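Local coordinates for thyroid hormone-inducible hepatic protein (Mus musculus, PDB 3ONT) that plays a role in regulating lipogenesis, especially in the lactating mammary gland, and forms homodimers as well as heterodimers with MID1IP1, at residues A24-R27 with N28-V32; D57-T60 with Y61-M64; V140-K143 with Y144-M147. All blocks are in the same frame, centred on the assembly; numbering follows the deposited sequence.

Interaction 1: A24-R27 with N28-V32; sequences AVVR and NMEQV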
loop_
_atom_site.group_PDB
_atom_site.type_symbol
_atom_site.label_atom_id
_atom_site.label_comp_id
_atom_site.label_asym_id
_atom_site.label_seq_id
_atom_site.Cartn_x
_atom_site.Cartn_y
_atom_site.Cartn_z
ATOM N N ALA A 24 -11.018 11.227 5.505
ATOM C CA ALA A 24 -12.157 11.936 6.099
ATOM C C ALA A 24 -11.679 12.719 7.318
ATOM O O ALA A 24 -12.054 13.862 7.498
ATOM C CB ALA A 24 -13.283 10.984 6.477
ATOM N N VAL A 25 -10.827 12.113 8.133
ATOM C CA VAL A 25 -10.349 12.781 9.329
ATOM C C VAL A 25 -9.473 13.991 8.967
ATOM O O VAL A 25 -9.588 15.068 9.569
ATOM C CB VAL A 25 -9.630 11.788 10.249
ATOM C CG1 VAL A 25 -8.845 12.513 11.328
ATOM C CG2 VAL A 25 -10.658 10.868 10.881
ATOM N N VAL A 26 -8.628 13.831 7.958
ATOM C CA VAL A 26 -7.769 14.926 7.571
ATOM C C VAL A 26 -8.587 16.055 6.946
ATOM O O VAL A 26 -8.313 17.226 7.222
ATOM C CB VAL A 26 -6.604 14.475 6.654
ATOM C CG1 VAL A 26 -5.869 15.688 6.070
ATOM C CG2 VAL A 26 -5.652 13.586 7.427
ATOM N N ARG A 27 -9.590 15.727 6.130
ATOM C CA ARG A 27 -10.456 16.780 5.578
ATOM C C ARG A 27 -11.219 17.527 6.665
ATOM O O ARG A 27 -11.325 18.758 6.614
ATOM C CB ARG A 27 -11.389 16.268 4.499
ATOM C CG ARG A 27 -10.691 16.171 3.152
ATOM C CD ARG A 27 -11.314 15.074 2.287
ATOM N NE ARG A 27 -10.635 14.936 0.997
ATOM C CZ ARG A 27 -10.816 15.750 -0.046
ATOM N NH1 ARG A 27 -11.657 16.784 0.037
ATOM N NH2 ARG A 27 -10.144 15.530 -1.175
ATOM N N ASN A 28 -11.712 16.796 7.658
ATOM C CA ASN A 28 -12.302 17.430 8.804
ATOM C C ASN A 28 -11.308 18.315 9.549
ATOM O O ASN A 28 -11.672 19.425 9.983
ATOM C CB ASN A 28 -12.903 16.423 9.770
ATOM C CG ASN A 28 -13.657 17.107 10.893
ATOM O OD1 ASN A 28 -13.262 17.028 12.054
ATOM N ND2 ASN A 28 -14.722 17.839 10.542
HETATM N N MSE A 29 -10.073 17.824 9.705
HETATM C CA MSE A 29 -9.004 18.587 10.332
HETATM C C MSE A 29 -8.816 19.910 9.598
HETATM O O MSE A 29 -8.679 20.962 10.235
HETATM C CB MSE A 29 -7.695 17.805 10.324
HETATM C CG MSE A 29 -6.580 18.454 11.104
HETATM SE SE MSE A 29 -4.862 17.554 10.910
HETATM C CE MSE A 29 -4.564 17.913 9.006
ATOM N N GLU A 30 -8.824 19.875 8.271
ATOM C CA GLU A 30 -8.654 21.103 7.515
ATOM C C GLU A 30 -9.835 22.070 7.621
ATOM O O GLU A 30 -9.626 23.275 7.565
ATOM C CB GLU A 30 -8.317 20.823 6.064
ATOM C CG GLU A 30 -7.038 20.044 5.897
ATOM C CD GLU A 30 -6.898 19.480 4.489
ATOM O OE1 GLU A 30 -7.205 20.206 3.523
ATOM O OE2 GLU A 30 -6.488 18.310 4.333
ATOM N N GLN A 31 -11.057 21.573 7.788
ATOM C CA GLN A 31 -12.190 22.473 7.997
ATOM C C GLN A 31 -12.028 23.158 9.333
ATOM O O GLN A 31 -12.270 24.347 9.439
ATOM C CB GLN A 31 -13.540 21.758 7.986
ATOM C CG GLN A 31 -13.815 20.873 6.781
ATOM C CD GLN A 31 -13.929 21.643 5.470
ATOM O OE1 GLN A 31 -14.467 22.765 5.422
ATOM N NE2 GLN A 31 -13.448 21.026 4.386
ATOM N N VAL A 32 -11.615 22.401 10.346
ATOM C CA VAL A 32 -11.532 22.887 11.729
ATOM C C VAL A 32 -10.384 23.874 11.960
ATOM O O VAL A 32 -10.563 24.918 12.614
ATOM C CB VAL A 32 -11.423 21.704 12.727
ATOM C CG1 VAL A 32 -10.989 22.171 14.110
ATOM C CG2 VAL A 32 -12.745 20.940 12.798
HETATM O O HOH W 1 -10.264 15.626 11.986
#
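Val26 and Glu30, one helical turn apart, illustrate how an acidic side chain can lie back along its own helix. Glu30 starts with CG anti to its carbonyl carbon (chi1 -60°) and then runs extended, which carries the chain back toward the preceding turn. CG passes 3.4 Å from Val26 O, and the two side chains cross obliquely, OE2 lying 3.2 Å from Val26 CG1. Met29 meets the same methyl differently: its side chain runs beside that of Val26, pointing the same way, and a bend at chi3 (66°) brings the terminal CE of this selenomethionine within 3.9 Å of Val26 CG1. The branch therefore has an apolar neighbour in Met29 and a polar one in Glu30. The framework is the C-terminal half of helix 15-32, one member of the helical bundle, with i to i+4 bonds such as Glu30 N to Val26 O (2.9 Å) and Met29 N to Val25 O (2.8 Å). Val25 O also accepts from a water at 2.6 Å; the same water gives a weak bond to Asn28 OD1, linking that amide to the preceding turn. Were the Glu30 chain cut back to an alanine, one flank of Val26 CG1 would probably be left uncovered and Lys66 would lack the side chain it packs against. Arg27 takes another course: its extended chain sends NH2 into a salt bridge with Asp73, on helix 58-73, while Gln31, with CG beside its backbone N, has that carbon 3.3 Å from Arg27 O. Cys69, Phe62 and Leu65 of helix 58-73 meet the Val26 and Met29 side, where Ala137 and Thr141 of the second subunit also pack.

Interaction 2: D57-T60 with Y61-M64; sequences DLYT and YFTM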
loop_
_atom_site.group_PDB
_atom_site.type_symbol
_atom_site.label_atom_id
_atom_site.label_comp_id
_atom_site.label_asym_id
_atom_site.label_seq_id
_atom_site.Cartn_x
_atom_site.Cartn_y
_atom_site.Cartn_z
ATOM N N ASP A 57 7.605 21.624 14.401
ATOM C CA ASP A 57 6.532 21.778 15.378
ATOM C C ASP A 57 5.212 21.205 14.857
ATOM O O ASP A 57 5.160 20.560 13.802
ATOM C CB ASP A 57 6.354 23.257 15.734
ATOM C CG ASP A 57 6.094 24.155 14.495
ATOM O OD1 ASP A 57 6.316 25.389 14.596
ATOM O OD2 ASP A 57 5.671 23.656 13.421
ATOM N N LEU A 58 4.135 21.487 15.583
ATOM C CA LEU A 58 2.801 21.042 15.212
ATOM C C LEU A 58 2.379 21.503 13.818
ATOM O O LEU A 58 1.699 20.769 13.108
ATOM C CB LEU A 58 1.786 21.499 16.244
ATOM C CG LEU A 58 0.495 20.692 16.226
ATOM C CD1 LEU A 58 0.790 19.176 16.186
ATOM C CD2 LEU A 58 -0.383 21.053 17.422
ATOM N N TYR A 59 2.772 22.705 13.405
ATOM C CA TYR A 59 2.428 23.131 12.062
ATOM C C TYR A 59 3.108 22.274 10.990
ATOM O O TYR A 59 2.498 21.980 9.945
ATOM C CB TYR A 59 2.698 24.621 11.852
ATOM C CG TYR A 59 2.459 25.062 10.426
ATOM C CD1 TYR A 59 1.179 25.392 9.982
ATOM C CD2 TYR A 59 3.512 25.111 9.510
ATOM C CE1 TYR A 59 0.961 25.776 8.674
ATOM C CE2 TYR A 59 3.305 25.484 8.202
ATOM C CZ TYR A 59 2.034 25.820 7.789
ATOM O OH TYR A 59 1.839 26.197 6.480
ATOM N N THR A 60 4.350 21.868 11.237
ATOM C CA THR A 60 5.084 21.009 10.318
ATOM C C THR A 60 4.372 19.662 10.205
ATOM O O THR A 60 4.282 19.067 9.126
ATOM C CB THR A 60 6.502 20.742 10.834
ATOM O OG1 THR A 60 7.072 21.967 11.308
ATOM C CG2 THR A 60 7.394 20.151 9.746
ATOM N N TYR A 61 3.851 19.199 11.335
ATOM C CA TYR A 61 3.204 17.924 11.412
ATOM C C TYR A 61 1.866 17.943 10.680
ATOM O O TYR A 61 1.566 17.065 9.856
ATOM C CB TYR A 61 2.994 17.571 12.869
ATOM C CG TYR A 61 2.621 16.145 13.060
ATOM C CD1 TYR A 61 3.546 15.133 12.830
ATOM C CD2 TYR A 61 1.337 15.795 13.458
ATOM C CE1 TYR A 61 3.204 13.811 12.996
ATOM C CE2 TYR A 61 0.981 14.461 13.623
ATOM C CZ TYR A 61 1.916 13.486 13.389
ATOM O OH TYR A 61 1.572 12.177 13.553
ATOM N N PHE A 62 1.050 18.926 11.011
ATOM C CA PHE A 62 -0.162 19.233 10.281
ATOM C C PHE A 62 0.119 19.222 8.760
ATOM O O PHE A 62 -0.561 18.548 7.992
ATOM C CB PHE A 62 -0.631 20.594 10.801
ATOM C CG PHE A 62 -1.727 21.228 10.024
ATOM C CD1 PHE A 62 -3.040 20.846 10.210
ATOM C CD2 PHE A 62 -1.449 22.292 9.163
ATOM C CE1 PHE A 62 -4.076 21.493 9.513
ATOM C CE2 PHE A 62 -2.463 22.940 8.458
ATOM C CZ PHE A 62 -3.779 22.537 8.632
ATOM N N THR A 63 1.153 19.927 8.334
ATOM C CA THR A 63 1.519 19.938 6.928
ATOM C C THR A 63 1.771 18.535 6.374
ATOM O O THR A 63 1.307 18.201 5.278
ATOM C CB THR A 63 2.728 20.822 6.738
ATOM O OG1 THR A 63 2.309 22.155 6.997
ATOM C CG2 THR A 63 3.256 20.774 5.337
HETATM N N MSE A 64 2.487 17.709 7.130
HETATM C CA MSE A 64 2.796 16.358 6.692
HETATM C C MSE A 64 1.508 15.553 6.523
HETATM O O MSE A 64 1.321 14.873 5.511
HETATM C CB MSE A 64 3.741 15.675 7.677
HETATM C CG MSE A 64 4.224 14.320 7.194
HETATM SE SE MSE A 64 5.170 13.236 8.546
HETATM C CE MSE A 64 3.632 12.870 9.711
#
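Tyr61 N donates to Asp57 O at 3.1 Å, in the carbonyl plane, in the first of four successive i to i+4 bonds that open helix 58-73; the straightest of them, Phe62 N to Leu58 O, has an N-H...O angle of 171°. Asp57 is the N-cap. Its OD2 accepts from Thr60 N at 3.1 Å, almost in line with the C-O bond, and also from Thr60 OG1 at 3.0 Å, which arrives from above the carboxylate plane. One oxygen thus holds both the amide and the hydroxyl of Thr60, while OD1 accepts from Asp41 N in the preceding loop. Among the rings, Tyr59 has CG anti to its own N (chi1 175°), a course that carries its ring obliquely across Phe62 and Thr63: CD1 lies 4.1 Å from Phe62 CD2, and Thr63 OG1 sits over one face, displaced toward the rim. Arg40 adds a cation-pi contact to the same ring. Tyr61 leads away from this side, its OH hydrogen-bonded to Glu112 and its side chain touching Lys136 of the second subunit. Thr63 completes the arrangement by gripping Tyr59 O twice: its N, at 2.9 Å, and its OG1, at 3.0 Å, donate to that oxygen from opposite faces of the carbonyl plane.

Interaction 3: V140-K143 with Y144-M147; sequences VTRK and YQEM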
loop_
_atom_site.group_PDB
_atom_site.type_symbol
_atom_site.label_atom_id
_atom_site.label_comp_id
_atom_site.label_asym_id
_atom_site.label_seq_id
_atom_site.Cartn_x
_atom_site.Cartn_y
_atom_site.Cartn_z
ATOM N N VAL A 140 1.700 -15.995 -17.558
ATOM C CA VAL A 140 1.236 -17.315 -17.173
ATOM C C VAL A 140 0.020 -17.726 -18.010
ATOM O O VAL A 140 -0.072 -18.874 -18.440
ATOM C CB VAL A 140 0.871 -17.422 -15.692
ATOM C CG1 VAL A 140 0.263 -18.819 -15.416
ATOM C CG2 VAL A 140 2.082 -17.154 -14.806
ATOM N N THR A 141 -0.902 -16.790 -18.231
ATOM C CA THR A 141 -2.112 -17.045 -19.016
ATOM C C THR A 141 -1.734 -17.408 -20.441
ATOM O O THR A 141 -2.222 -18.387 -20.979
ATOM C CB THR A 141 -3.041 -15.810 -19.030
ATOM O OG1 THR A 141 -3.375 -15.459 -17.688
ATOM C CG2 THR A 141 -4.309 -16.090 -19.780
ATOM N N ARG A 142 -0.862 -16.606 -21.044
ATOM C CA ARG A 142 -0.353 -16.870 -22.382
ATOM C C ARG A 142 0.322 -18.261 -22.469
ATOM O O ARG A 142 0.087 -19.017 -23.416
ATOM C CB ARG A 142 0.628 -15.761 -22.803
ATOM C CG ARG A 142 0.936 -15.727 -24.303
ATOM C CD ARG A 142 -0.349 -15.403 -25.086
ATOM N NE ARG A 142 -0.450 -15.972 -26.444
ATOM C CZ ARG A 142 -0.466 -15.240 -27.569
ATOM N NH1 ARG A 142 -0.358 -13.907 -27.508
ATOM N NH2 ARG A 142 -0.585 -15.833 -28.759
ATOM N N LYS A 143 1.135 -18.594 -21.465
ATOM C CA LYS A 143 1.876 -19.836 -21.458
ATOM C C LYS A 143 0.918 -21.023 -21.464
ATOM O O LYS A 143 1.075 -21.949 -22.263
ATOM C CB LYS A 143 2.862 -19.883 -20.286
ATOM C CG LYS A 143 3.672 -21.171 -20.200
ATOM C CD LYS A 143 5.155 -21.040 -20.582
ATOM C CE LYS A 143 5.452 -21.444 -22.037
ATOM N NZ LYS A 143 5.460 -22.909 -22.310
ATOM N N TYR A 144 -0.086 -20.987 -20.600
ATOM C CA TYR A 144 -1.102 -22.046 -20.568
ATOM C C TYR A 144 -1.842 -22.201 -21.896
ATOM O O TYR A 144 -2.091 -23.316 -22.357
ATOM C CB TYR A 144 -2.125 -21.779 -19.480
ATOM C CG TYR A 144 -3.100 -22.914 -19.293
ATOM C CD1 TYR A 144 -4.298 -22.956 -20.006
ATOM C CD2 TYR A 144 -2.827 -23.955 -18.394
ATOM C CE1 TYR A 144 -5.194 -23.985 -19.822
ATOM C CE2 TYR A 144 -3.717 -24.987 -18.206
ATOM C CZ TYR A 144 -4.899 -25.000 -18.922
ATOM O OH TYR A 144 -5.800 -26.028 -18.733
ATOM N N GLN A 145 -2.221 -21.077 -22.497
ATOM C CA GLN A 145 -2.879 -21.108 -23.795
ATOM C C GLN A 145 -1.968 -21.765 -24.817
ATOM O O GLN A 145 -2.419 -22.613 -25.585
ATOM C CB GLN A 145 -3.303 -19.705 -24.228
ATOM C CG GLN A 145 -4.500 -19.197 -23.446
ATOM C CD GLN A 145 -4.774 -17.692 -23.618
ATOM O OE1 GLN A 145 -3.918 -16.918 -24.055
ATOM N NE2 GLN A 145 -5.984 -17.286 -23.267
ATOM N N GLU A 146 -0.686 -21.404 -24.776
ATOM C CA GLU A 146 0.312 -21.983 -25.668
ATOM C C GLU A 146 0.417 -23.488 -25.439
ATOM O O GLU A 146 0.217 -24.282 -26.372
ATOM C CB GLU A 146 1.666 -21.282 -25.512
ATOM C CG GLU A 146 1.825 -20.015 -26.375
ATOM C CD GLU A 146 3.023 -19.117 -25.979
ATOM O OE1 GLU A 146 3.944 -19.579 -25.260
ATOM O OE2 GLU A 146 3.054 -17.932 -26.400
HETATM N N MSE A 147 0.670 -23.872 -24.188
HETATM C CA MSE A 147 0.796 -25.278 -23.785
HETATM C C MSE A 147 -0.345 -26.157 -24.233
HETATM O O MSE A 147 -0.136 -27.309 -24.581
HETATM C CB MSE A 147 0.865 -25.394 -22.277
HETATM C CG MSE A 147 2.176 -25.001 -21.696
HETATM SE SE MSE A 147 1.937 -24.787 -19.791
HETATM C CE MSE A 147 0.828 -26.329 -19.452
#
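Met147 N donates to Lys143 O at 2.8 Å in a nearly straight bond (177°), the last of four that join the two halves of this final part of helix 115-147. Tyr144 N, Gln145 N and Glu146 N likewise donate to the carbonyl four residues earlier. A side chain follows the same habit: Thr141 OG1 is hydrogen-bonded to Ala137 O, one turn back in the helix. Charge pairing, by contrast, is loose. Arg142 bends at chi2 (64°), and its NE comes 4.0 Å from Glu146 OE2, beyond a salt bridge. The carboxylate oxygen stands well out of the guanidinium plane, with no N-H aimed at it, and the two flat groups are turned 56° apart. The attraction is therefore probably a diffuse one, and the nearer approach is that of Arg142 CG, 3.7 Å from the same OE2. Lys143 crosses Glu146 at about a right angle, with NZ still 4.7 Å from Glu146 OE1. Other side chains meet by packing. Thr141 and Gln145 run side by side, with the methyl CG2 of the threonine 4.0 Å from NE2 of the amide. Lys143, bent at three successive torsions, crosses Met147 roughly at a right angle, its CG 4.0 Å from the selenium SE. Outward, this end of the helix lies against the second subunit, where Gln145 packs on Val32 of helix 15-32, while Tyr144 OH bonds to Ile35 N and Met147 reaches Leu38, both just beyond that helix of the partner chain.

In the fold
Interactions 1, 2 and 3 follow in series along the chain, on helices 15-32, 58-73 and 115-147. The first two are neighbours, their centres about 14 Å apart, and touch where Met29 CE lies 3.5 Å from Phe62 CD1. Interaction 3 is remote within the same chain: its centre is about 49 Å from that of interaction 1 and about 52 Å from that of interaction 2, on the opposite side of the chain's centre. In the dimer, residues 140-147 of the second subunit come to lie beside interactions 1 and 2, with Val140 packing on Leu58. The end of the long helix thus packs against the partner's helices 15-32 and 58-73, and these contacts probably contribute to the homodimer.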